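Local coordinates for Blr6230 protein (Bradyrhizobium diazoefficiens USDA 110, PDB 5NGG) that is a zinc-dependent metallo-beta-lactamase of subclass B3, an enzyme type that hydrolyses the beta-lactam ring of antibiotics, at residues N46-G51 with A85-K90; I60-G65 with G165-T170; W184-K189 with V197-S202. All blocks are in the same frame, centred on the assembly; numbering follows the deposited sequence. Where two conformers were deposited one is given.

Contact 1 of 3, residues N46-G51 with A85-K90; sequences NIYYVG and AKLGFK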
loop_
_atom_site.group_PDB
_atom_site.type_symbol
_atom_site.label_atom_id
_atom_site.label_comp_id
_atom_site.label_asym_id
_atom_site.label_seq_id
_atom_site.Cartn_x
_atom_site.Cartn_y
_atom_site.Cartn_z
ATOM N N ASN A 46 14.945 -9.657 2.614
ATOM C CA ASN A 46 15.362 -8.324 2.198
ATOM C C ASN A 46 14.261 -7.265 2.258
ATOM O O ASN A 46 14.416 -6.208 1.672
ATOM C CB ASN A 46 16.017 -8.374 0.815
ATOM C CG ASN A 46 15.130 -8.888 -0.291
ATOM O OD1 ASN A 46 14.255 -9.737 -0.076
ATOM N ND2 ASN A 46 15.415 -8.437 -1.508
ATOM N N ILE A 47 13.186 -7.535 2.998
ATOM C CA ILE A 47 12.064 -6.614 3.203
ATOM C C ILE A 47 12.156 -6.035 4.619
ATOM O O ILE A 47 12.150 -6.793 5.601
ATOM C CB ILE A 47 10.695 -7.281 2.999
ATOM C CG1 ILE A 47 10.555 -7.873 1.598
ATOM C CG2 ILE A 47 9.584 -6.271 3.285
ATOM C CD1 ILE A 47 9.325 -8.714 1.397
ATOM N N TYR A 48 12.184 -4.702 4.688
ATOM C CA TYR A 48 12.355 -3.974 5.946
ATOM C C TYR A 48 11.169 -3.014 6.122
ATOM O O TYR A 48 10.784 -2.316 5.175
ATOM C CB TYR A 48 13.656 -3.150 5.956
ATOM C CG TYR A 48 14.908 -3.991 5.823
ATOM C CD1 TYR A 48 15.282 -4.541 4.600
ATOM C CD2 TYR A 48 15.702 -4.280 6.939
ATOM C CE1 TYR A 48 16.403 -5.349 4.483
ATOM C CE2 TYR A 48 16.835 -5.077 6.824
ATOM C CZ TYR A 48 17.181 -5.603 5.602
ATOM O OH TYR A 48 18.296 -6.414 5.487
ATOM N N TYR A 49 10.613 -2.968 7.332
ATOM C CA TYR A 49 9.522 -2.040 7.666
ATOM C C TYR A 49 10.119 -0.725 8.132
ATOM O O TYR A 49 10.941 -0.724 9.046
ATOM C CB TYR A 49 8.653 -2.649 8.781
ATOM C CG TYR A 49 7.397 -1.864 9.065
ATOM C CD1 TYR A 49 7.407 -0.751 9.913
ATOM C CD2 TYR A 49 6.194 -2.219 8.490
ATOM C CE1 TYR A 49 6.258 -0.004 10.166
ATOM C CE2 TYR A 49 5.032 -1.478 8.751
ATOM C CZ TYR A 49 5.059 -0.370 9.570
ATOM O OH TYR A 49 3.877 0.304 9.757
ATOM N N VAL A 50 9.716 0.395 7.512
ATOM C CA VAL A 50 10.191 1.749 7.849
ATOM C C VAL A 50 9.031 2.742 7.993
ATOM O O VAL A 50 9.232 3.963 7.939
ATOM C CB VAL A 50 11.251 2.275 6.846
ATOM C CG1 VAL A 50 12.503 1.416 6.878
ATOM C CG2 VAL A 50 10.691 2.336 5.434
ATOM N N GLY A 51 7.810 2.228 8.181
ATOM C CA GLY A 51 6.623 3.089 8.275
ATOM C C GLY A 51 6.376 3.628 9.676
ATOM O O GLY A 51 7.255 3.673 10.551
ATOM N N ALA A 85 17.400 5.600 7.600
ATOM C CA ALA A 85 18.755 5.788 8.108
ATOM C C ALA A 85 19.013 4.988 9.389
ATOM O O ALA A 85 20.140 4.483 9.603
ATOM C CB ALA A 85 19.006 7.263 8.342
ATOM N N LYS A 86 17.985 4.853 10.234
ATOM C CA LYS A 86 18.101 4.054 11.471
ATOM C C LYS A 86 18.517 2.599 11.201
ATOM O O LYS A 86 19.194 1.976 12.031
ATOM C CB LYS A 86 16.803 4.037 12.293
ATOM C CG LYS A 86 16.499 5.294 13.082
ATOM C CD LYS A 86 15.135 5.208 13.770
ATOM C CE LYS A 86 14.757 6.526 14.422
ATOM N N LEU A 87 18.088 2.057 10.067
ATOM C CA LEU A 87 18.470 0.714 9.677
ATOM C C LEU A 87 19.850 0.633 9.016
ATOM O O LEU A 87 20.314 -0.465 8.730
ATOM C CB LEU A 87 17.415 0.110 8.760
ATOM C CG LEU A 87 16.051 -0.123 9.396
ATOM C CD1 LEU A 87 15.134 -0.649 8.324
ATOM C CD2 LEU A 87 16.080 -1.074 10.583
ATOM N N GLY A 88 20.506 1.768 8.776
ATOM C CA GLY A 88 21.812 1.788 8.103
ATOM C C GLY A 88 21.761 1.956 6.598
ATOM O O GLY A 88 22.800 1.853 5.928
ATOM N N PHE A 89 20.566 2.213 6.065
ATOM C CA PHE A 89 20.410 2.521 4.649
ATOM C C PHE A 89 20.642 3.998 4.374
ATOM O O PHE A 89 20.524 4.829 5.275
ATOM C CB PHE A 89 18.994 2.202 4.185
ATOM C CG PHE A 89 18.648 0.749 4.213
ATOM C CD1 PHE A 89 19.317 -0.157 3.403
ATOM C CD2 PHE A 89 17.596 0.291 5.009
ATOM C CE1 PHE A 89 18.972 -1.492 3.418
ATOM C CE2 PHE A 89 17.247 -1.041 5.040
ATOM C CZ PHE A 89 17.944 -1.943 4.257
ATOM N N LYS A 90 20.956 4.285 3.114
ATOM C CA LYS A 90 21.042 5.646 2.605
ATOM C C LYS A 90 19.830 5.923 1.752
ATOM O O LYS A 90 19.577 5.182 0.799
ATOM C CB LYS A 90 22.320 5.862 1.787
ATOM C CG LYS A 90 23.569 5.731 2.622
ATOM C CD LYS A 90 24.818 6.105 1.833
ATOM C CE LYS A 90 25.115 5.118 0.714
#
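The flat rings of Tyr48 and Phe89 form a T-shaped (edge-to-face) stack: the edge of Phe89 is directed at one face of Tyr48, with centroids 5.0 Å apart and planes at 85°. Phe89 CZ stands over the centre of the tyrosine ring, 3.6 Å above its plane. Tyr48 CG and CD1 in turn lie at the edge of the Phe89 ring, near its plane. This pair joins strand 47-49 to the turn that follows helix 77-86, on the helix-covered side of the mixed sheet in the alpha-beta/beta-alpha sandwich of the metallo-beta-lactamase superfamily.

Strand alternation sorts the side chains: Tyr48 points toward this turn, whereas Tyr49 points away from it; the Tyr49 ring meets that of Phe41, and its hydroxyl hydrogen-bonds Thr52 O. Chi1 of -62° puts Tyr48 CG anti to its own carbonyl carbon, within 3.8 Å of Phe89 CE2. Val59 and Lys61 of strand 58-62 also touch the Phe89 ring, as does Ile84 of the helix.

The helix ends in a Schellman motif at Gly88, whose positive phi turns the chain; its N bonds back to Ala85 O at 2.9 Å. On the two sides of this glycine, Leu87 and Phe89 both point toward the strand. No hydrogen bond crosses between 46-51 and 85-90, and the contact is apolar throughout. Val50 O does reach the helix, accepting from Asn83 ND2 one turn back. Leu87 is extended, CD1 anti to CA (chi2 177°), and this one methyl serves two neighbours, meeting Tyr48 CB at 3.7 Å and Val50 CG1 at 3.6 Å.

Contact 2 of 3, residues I60-G65 with G165-T170; sequences IKTSQG and GDTTLT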
loop_
_atom_site.group_PDB
_atom_site.type_symbol
_atom_site.label_atom_id
_atom_site.label_comp_id
_atom_site.label_asym_id
_atom_site.label_seq_id
_atom_site.Cartn_x
_atom_site.Cartn_y
_atom_site.Cartn_z
ATOM N N ILE A 60 13.072 -2.466 0.239
ATOM C CA ILE A 60 13.478 -3.765 -0.271
ATOM C C ILE A 60 14.935 -3.613 -0.712
ATOM O O ILE A 60 15.245 -2.795 -1.577
ATOM C CB ILE A 60 12.574 -4.222 -1.429
ATOM C CG1 ILE A 60 11.093 -4.289 -1.013
ATOM C CG2 ILE A 60 13.038 -5.581 -1.916
ATOM C CD1 ILE A 60 10.132 -4.326 -2.174
ATOM N N LYS A 61 15.826 -4.363 -0.071
ATOM C CA LYS A 61 17.247 -4.253 -0.352
ATOM C C LYS A 61 17.625 -5.168 -1.508
ATOM O O LYS A 61 17.427 -6.375 -1.423
ATOM C CB LYS A 61 18.036 -4.608 0.899
ATOM C CG LYS A 61 19.533 -4.403 0.761
ATOM C CD LYS A 61 20.272 -4.804 2.027
ATOM C CE LYS A 61 21.747 -4.449 1.979
ATOM N NZ LYS A 61 22.444 -4.760 3.260
ATOM N N THR A 62 18.179 -4.587 -2.568
ATOM C CA THR A 62 18.631 -5.350 -3.719
ATOM C C THR A 62 20.140 -5.179 -3.889
ATOM O O THR A 62 20.777 -4.289 -3.320
ATOM C CB THR A 62 17.921 -4.943 -5.042
ATOM O OG1 THR A 62 18.627 -3.858 -5.657
ATOM C CG2 THR A 62 16.440 -4.600 -4.806
ATOM N N SER A 63 20.691 -6.005 -4.763
ATOM C CA SER A 63 22.092 -5.927 -5.115
ATOM C C SER A 63 22.457 -4.631 -5.863
ATOM O O SER A 63 23.637 -4.367 -6.032
ATOM C CB SER A 63 22.460 -7.127 -5.989
ATOM O OG SER A 63 21.647 -7.128 -7.144
ATOM N N GLN A 64 21.483 -3.879 -6.380
ATOM C CA GLN A 64 21.756 -2.649 -7.146
ATOM C C GLN A 64 21.079 -1.433 -6.552
ATOM O O GLN A 64 20.854 -0.433 -7.253
ATOM C CB GLN A 64 21.347 -2.843 -8.608
ATOM C CG GLN A 64 22.222 -3.867 -9.321
ATOM C CD GLN A 64 23.646 -3.381 -9.551
ATOM O OE1 GLN A 64 23.898 -2.180 -9.682
ATOM N NE2 GLN A 64 24.584 -4.317 -9.595
ATOM N N GLY A 65 20.751 -1.504 -5.269
ATOM C CA GLY A 65 20.139 -0.380 -4.593
ATOM C C GLY A 65 18.853 -0.761 -3.908
ATOM O O GLY A 65 18.534 -1.924 -3.766
ATOM N N GLY A 165 18.389 -4.976 -9.930
ATOM C CA GLY A 165 19.417 -5.912 -9.560
ATOM C C GLY A 165 18.909 -7.340 -9.508
ATOM O O GLY A 165 18.367 -7.856 -10.483
ATOM N N ASP A 166 19.073 -7.961 -8.344
ATOM C CA ASP A 166 18.680 -9.349 -8.086
ATOM C C ASP A 166 17.217 -9.577 -7.685
ATOM O O ASP A 166 16.840 -10.706 -7.360
ATOM C CB ASP A 166 19.586 -9.958 -6.998
ATOM C CG ASP A 166 19.524 -9.208 -5.667
ATOM O OD1 ASP A 166 18.750 -8.224 -5.514
ATOM O OD2 ASP A 166 20.307 -9.580 -4.773
ATOM N N THR A 167 16.394 -8.529 -7.713
ATOM C CA THR A 167 15.050 -8.579 -7.146
ATOM C C THR A 167 13.998 -8.184 -8.177
ATOM O O THR A 167 14.113 -7.156 -8.813
ATOM C CB THR A 167 14.990 -7.656 -5.918
ATOM O OG1 THR A 167 15.912 -8.136 -4.932
ATOM C CG2 THR A 167 13.621 -7.619 -5.301
ATOM N N THR A 168 12.991 -9.029 -8.332
ATOM C CA THR A 168 11.882 -8.777 -9.257
ATOM C C THR A 168 10.535 -8.832 -8.529
ATOM O O THR A 168 10.250 -9.767 -7.754
ATOM C CB THR A 168 11.900 -9.817 -10.382
ATOM O OG1 THR A 168 13.116 -9.679 -11.114
ATOM C CG2 THR A 168 10.727 -9.637 -11.352
ATOM N N LEU A 169 9.678 -7.851 -8.827
ATOM C CA LEU A 169 8.302 -7.848 -8.344
ATOM C C LEU A 169 7.364 -7.938 -9.536
ATOM O O LEU A 169 7.668 -7.403 -10.625
ATOM C CB LEU A 169 7.976 -6.596 -7.525
ATOM C CG LEU A 169 8.803 -6.426 -6.242
ATOM C CD1 LEU A 169 10.009 -5.504 -6.453
ATOM C CD2 LEU A 169 7.949 -5.925 -5.106
ATOM N N THR A 170 6.218 -8.591 -9.326
ATOM C CA THR A 170 5.183 -8.733 -10.340
ATOM C C THR A 170 3.952 -7.929 -9.912
ATOM O O THR A 170 3.468 -8.058 -8.780
ATOM C CB THR A 170 4.803 -10.206 -10.535
ATOM O OG1 THR A 170 5.968 -10.928 -10.936
ATOM C CG2 THR A 170 3.731 -10.374 -11.604
HETATM O O HOH W 1 19.472 -8.736 -1.981
#
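Asp166 CG and Ser63 OG each lie between their own backbone N and carbonyl carbon (chi1 60° and 58°), which puts Asp166 CG 3.3 Å from Ser63 OG. Ser63 N donates to Asp166 OD1 at 3.0 Å, nearly straight (163°) but from above the carboxylate plane. Thr167 OG1 grips the same oxygen from the opposite face, 2.9 Å from Asp166 OD1, so OD1 is held between two donors, which probably limits rotation of the carboxylate. In return, Asp166 N makes a weak bond to Ser63 OG. A water donates to both Lys61 O and Asp166 OD2. The contact thus pairs two hairpin turns, one from each sheet of the metallo-beta-lactamase sandwich: the type I turn Thr62 to Gly65, and the bend at Gly165 and Asp166. Thr62 OG1 closes an ST turn within the first, accepting from Gln64 N at 2.9 Å and donating to Gly65 O. Gln64 CG packs on Gly165 CA at 3.5 Å. Inward from the turns the contact becomes apolar: Thr62 CG2 rests on Thr167 CB at 3.6 Å, and Ile60 and Leu169 meet tip to tip, CD1 of Ile60 4.0 Å from CD2 of Leu169.

Contact 3 of 3, residues W184-K189 with V197-S202; sequences WEMTVK and VLFFCS. With ACT (acetate ion), chain F.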
loop_
_atom_site.group_PDB
_atom_site.type_symbol
_atom_site.label_atom_id
_atom_site.label_comp_id
_atom_site.label_asym_id
_atom_site.label_seq_id
_atom_site.Cartn_x
_atom_site.Cartn_y
_atom_site.Cartn_z
ATOM N N TRP A 184 1.664 -6.046 -5.245
ATOM C CA TRP A 184 2.971 -6.433 -5.778
ATOM C C TRP A 184 3.449 -7.752 -5.162
ATOM O O TRP A 184 3.507 -7.876 -3.944
ATOM C CB TRP A 184 3.979 -5.336 -5.447
ATOM C CG TRP A 184 3.761 -4.040 -6.155
ATOM C CD1 TRP A 184 3.119 -2.925 -5.692
ATOM C CD2 TRP A 184 4.174 -3.738 -7.481
ATOM N NE1 TRP A 184 3.132 -1.949 -6.636
ATOM C CE2 TRP A 184 3.783 -2.412 -7.749
ATOM C CE3 TRP A 184 4.866 -4.449 -8.469
ATOM C CZ2 TRP A 184 4.084 -1.778 -8.960
ATOM C CZ3 TRP A 184 5.134 -3.838 -9.652
ATOM C CH2 TRP A 184 4.766 -2.505 -9.891
ATOM N N GLU A 185 3.788 -8.713 -6.018
ATOM C CA GLU A 185 4.236 -10.029 -5.568
ATOM C C GLU A 185 5.748 -10.177 -5.727
ATOM O O GLU A 185 6.326 -9.777 -6.738
ATOM C CB GLU A 185 3.529 -11.100 -6.383
ATOM C CG GLU A 185 3.878 -12.521 -5.995
ATOM C CD GLU A 185 3.145 -13.566 -6.818
ATOM O OE1 GLU A 185 2.406 -13.212 -7.783
ATOM O OE2 GLU A 185 3.348 -14.768 -6.498
ATOM N N MET A 186 6.389 -10.774 -4.730
ATOM C CA MET A 186 7.822 -11.102 -4.844
ATOM C C MET A 186 8.157 -12.304 -4.000
ATOM O O MET A 186 7.445 -12.646 -3.068
ATOM C CB MET A 186 8.745 -9.942 -4.485
ATOM C CG MET A 186 8.689 -9.503 -3.037
ATOM S SD MET A 186 9.929 -8.246 -2.627
ATOM C CE MET A 186 11.392 -9.267 -2.492
ATOM N N THR A 187 9.248 -12.961 -4.378
ATOM C CA THR A 187 9.725 -14.124 -3.664
ATOM C C THR A 187 10.844 -13.710 -2.696
ATOM O O THR A 187 11.747 -12.920 -3.040
ATOM C CB THR A 187 10.312 -15.135 -4.655
ATOM O OG1 THR A 187 9.319 -15.410 -5.638
ATOM C CG2 THR A 187 10.753 -16.427 -3.980
ATOM N N VAL A 188 10.791 -14.303 -1.505
ATOM C CA VAL A 188 11.860 -14.179 -0.498
ATOM C C VAL A 188 12.292 -15.569 -0.072
ATOM O O VAL A 188 11.617 -16.564 -0.388
ATOM C CB VAL A 188 11.423 -13.345 0.753
ATOM C CG1 VAL A 188 11.079 -11.918 0.343
ATOM C CG2 VAL A 188 10.265 -14.004 1.491
ATOM N N LYS A 189 13.386 -15.629 0.677
ATOM C CA LYS A 189 13.833 -16.857 1.302
ATOM C C LYS A 189 13.450 -16.865 2.768
ATOM O O LYS A 189 13.584 -15.856 3.477
ATOM C CB LYS A 189 15.347 -16.987 1.232
ATOM C CG LYS A 189 15.936 -16.920 -0.154
ATOM C CD LYS A 189 15.355 -17.917 -1.130
ATOM C CE LYS A 189 15.500 -19.345 -0.668
ATOM N NZ LYS A 189 15.219 -20.313 -1.767
ATOM N N VAL A 197 5.479 -13.338 -1.238
ATOM C CA VAL A 197 4.999 -12.156 -0.510
ATOM C C VAL A 197 4.050 -11.374 -1.414
ATOM O O VAL A 197 4.354 -11.200 -2.600
ATOM C CB VAL A 197 6.188 -11.263 -0.115
ATOM C CG1 VAL A 197 5.713 -10.003 0.613
ATOM C CG2 VAL A 197 7.217 -12.021 0.715
ATOM N N LEU A 198 2.938 -10.891 -0.855
ATOM C CA LEU A 198 2.104 -9.914 -1.553
ATOM C C LEU A 198 2.036 -8.653 -0.746
ATOM O O LEU A 198 1.525 -8.652 0.376
ATOM C CB LEU A 198 0.695 -10.436 -1.819
ATOM C CG LEU A 198 -0.142 -9.600 -2.796
ATOM C CD1 LEU A 198 0.386 -9.740 -4.209
ATOM C CD2 LEU A 198 -1.611 -9.950 -2.709
ATOM N N PHE A 199 2.470 -7.534 -1.353
ATOM C CA PHE A 199 2.139 -6.205 -0.842
ATOM C C PHE A 199 0.738 -5.899 -1.403
ATOM O O PHE A 199 0.592 -5.389 -2.516
ATOM C CB PHE A 199 3.155 -5.177 -1.322
ATOM C CG PHE A 199 4.566 -5.427 -0.854
ATOM C CD1 PHE A 199 5.455 -6.217 -1.591
ATOM C CD2 PHE A 199 5.043 -4.828 0.301
ATOM C CE1 PHE A 199 6.764 -6.389 -1.169
ATOM C CE2 PHE A 199 6.334 -5.018 0.731
ATOM C CZ PHE A 199 7.190 -5.808 -0.005
ATOM N N PHE A 200 -0.287 -6.277 -0.641
ATOM C CA PHE A 200 -1.674 -6.083 -1.048
ATOM C C PHE A 200 -1.963 -4.582 -1.030
ATOM O O PHE A 200 -1.514 -3.872 -0.143
ATOM C CB PHE A 200 -2.585 -6.863 -0.096
ATOM C CG PHE A 200 -4.053 -6.708 -0.405
ATOM C CD1 PHE A 200 -4.558 -7.149 -1.610
ATOM C CD2 PHE A 200 -4.934 -6.114 0.517
ATOM C CE1 PHE A 200 -5.904 -7.021 -1.918
ATOM C CE2 PHE A 200 -6.276 -5.949 0.200
ATOM C CZ PHE A 200 -6.769 -6.411 -1.009
ATOM N N CYS A 201 -2.722 -4.103 -2.011
ATOM C CA CYS A 201 -2.848 -2.662 -2.179
ATOM C C CYS A 201 -3.823 -1.954 -1.296
ATOM O O CYS A 201 -3.742 -0.730 -1.237
ATOM C CB CYS A 201 -3.141 -2.329 -3.647
ATOM S SG CYS A 201 -4.817 -2.639 -4.168
ATOM N N SER A 202 -4.750 -2.687 -0.694
ATOM C CA SER A 202 -5.935 -2.214 0.097
ATOM C C SER A 202 -7.213 -2.608 -0.602
ATOM O O SER A 202 -7.339 -2.377 -1.801
ATOM C CB SER A 202 -6.059 -0.711 0.346
ATOM O OG SER A 202 -7.302 -0.494 1.006
HETATM C C ACT F . -6.668 2.265 3.176
HETATM O O ACT F . -7.234 1.164 3.103
HETATM O OXT ACT F . -5.606 2.498 2.540
HETATM C CH3 ACT F . -7.291 3.293 4.071
#
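This is a buried antiparallel beta hairpin, strand 182-190 against strand 193-199, in the five-stranded sheet of the sandwich. Trp184 and Phe199 form a hydrogen-bonded pair, as do Met186 and Val197; Glu185 and Leu198 between them are a non-hydrogen-bonded pair. Phe199 N reaches Trp184 O at 2.8 Å, and Val197 N meets Met186 O at 2.8 Å. Trp184, Met186, Val197 and Phe199 share the inner face, where Met186, Val197 and Phe199 meet Ile47 of the other sheet and Trp184 and Met186 touch Leu169 of the neighbouring strand. There Val188 CG2 touches Val197 CG2 at 3.7 Å, and the edge of the Phe199 ring lies by Trp184 O, 3.5 Å from Phe199 CD1. Beyond the strand, Cys201 is disulfide-bonded to Cys181, its O is hydrogen-bonded to the zinc ligand His101, and Ser202 OG donates to acetate O at 2.7 Å. On the other face Glu185 is fully extended, CG anti to its backbone N (chi1 -179°), and its OE1 is hydrogen-bonded to NE2 of His172, a ligand of a further zinc ion. Glu185 is thus a second-shell residue, and its carboxylate probably orients the imidazole and may strengthen it as a metal donor.

Overall arrangement
Contacts 1 and 2 both use the seven-strand sheet, through the neighbouring strands 47-49 and 58-62; their centres lie about 14 Å apart and their segments alternate along the chain. Asn46 ND2 probably hydrogen-bonds Lys61 O between them. Contacts 2 and 3 share the five-strand sheet, where strands 167-173 and 182-190 are neighbours; their centres are about 13 Å apart, and Thr170 N probably donates to Glu185 O. Contact 3 follows both in the chain. Contact 1 touches it across the sandwich, through Ile47 CD1 on Val188 and Phe199. Contacts 1 and 2 thus lie farther out in the sandwich, while contact 3 leads toward the zinc ligands, consistent with metals at one edge of the two sheets.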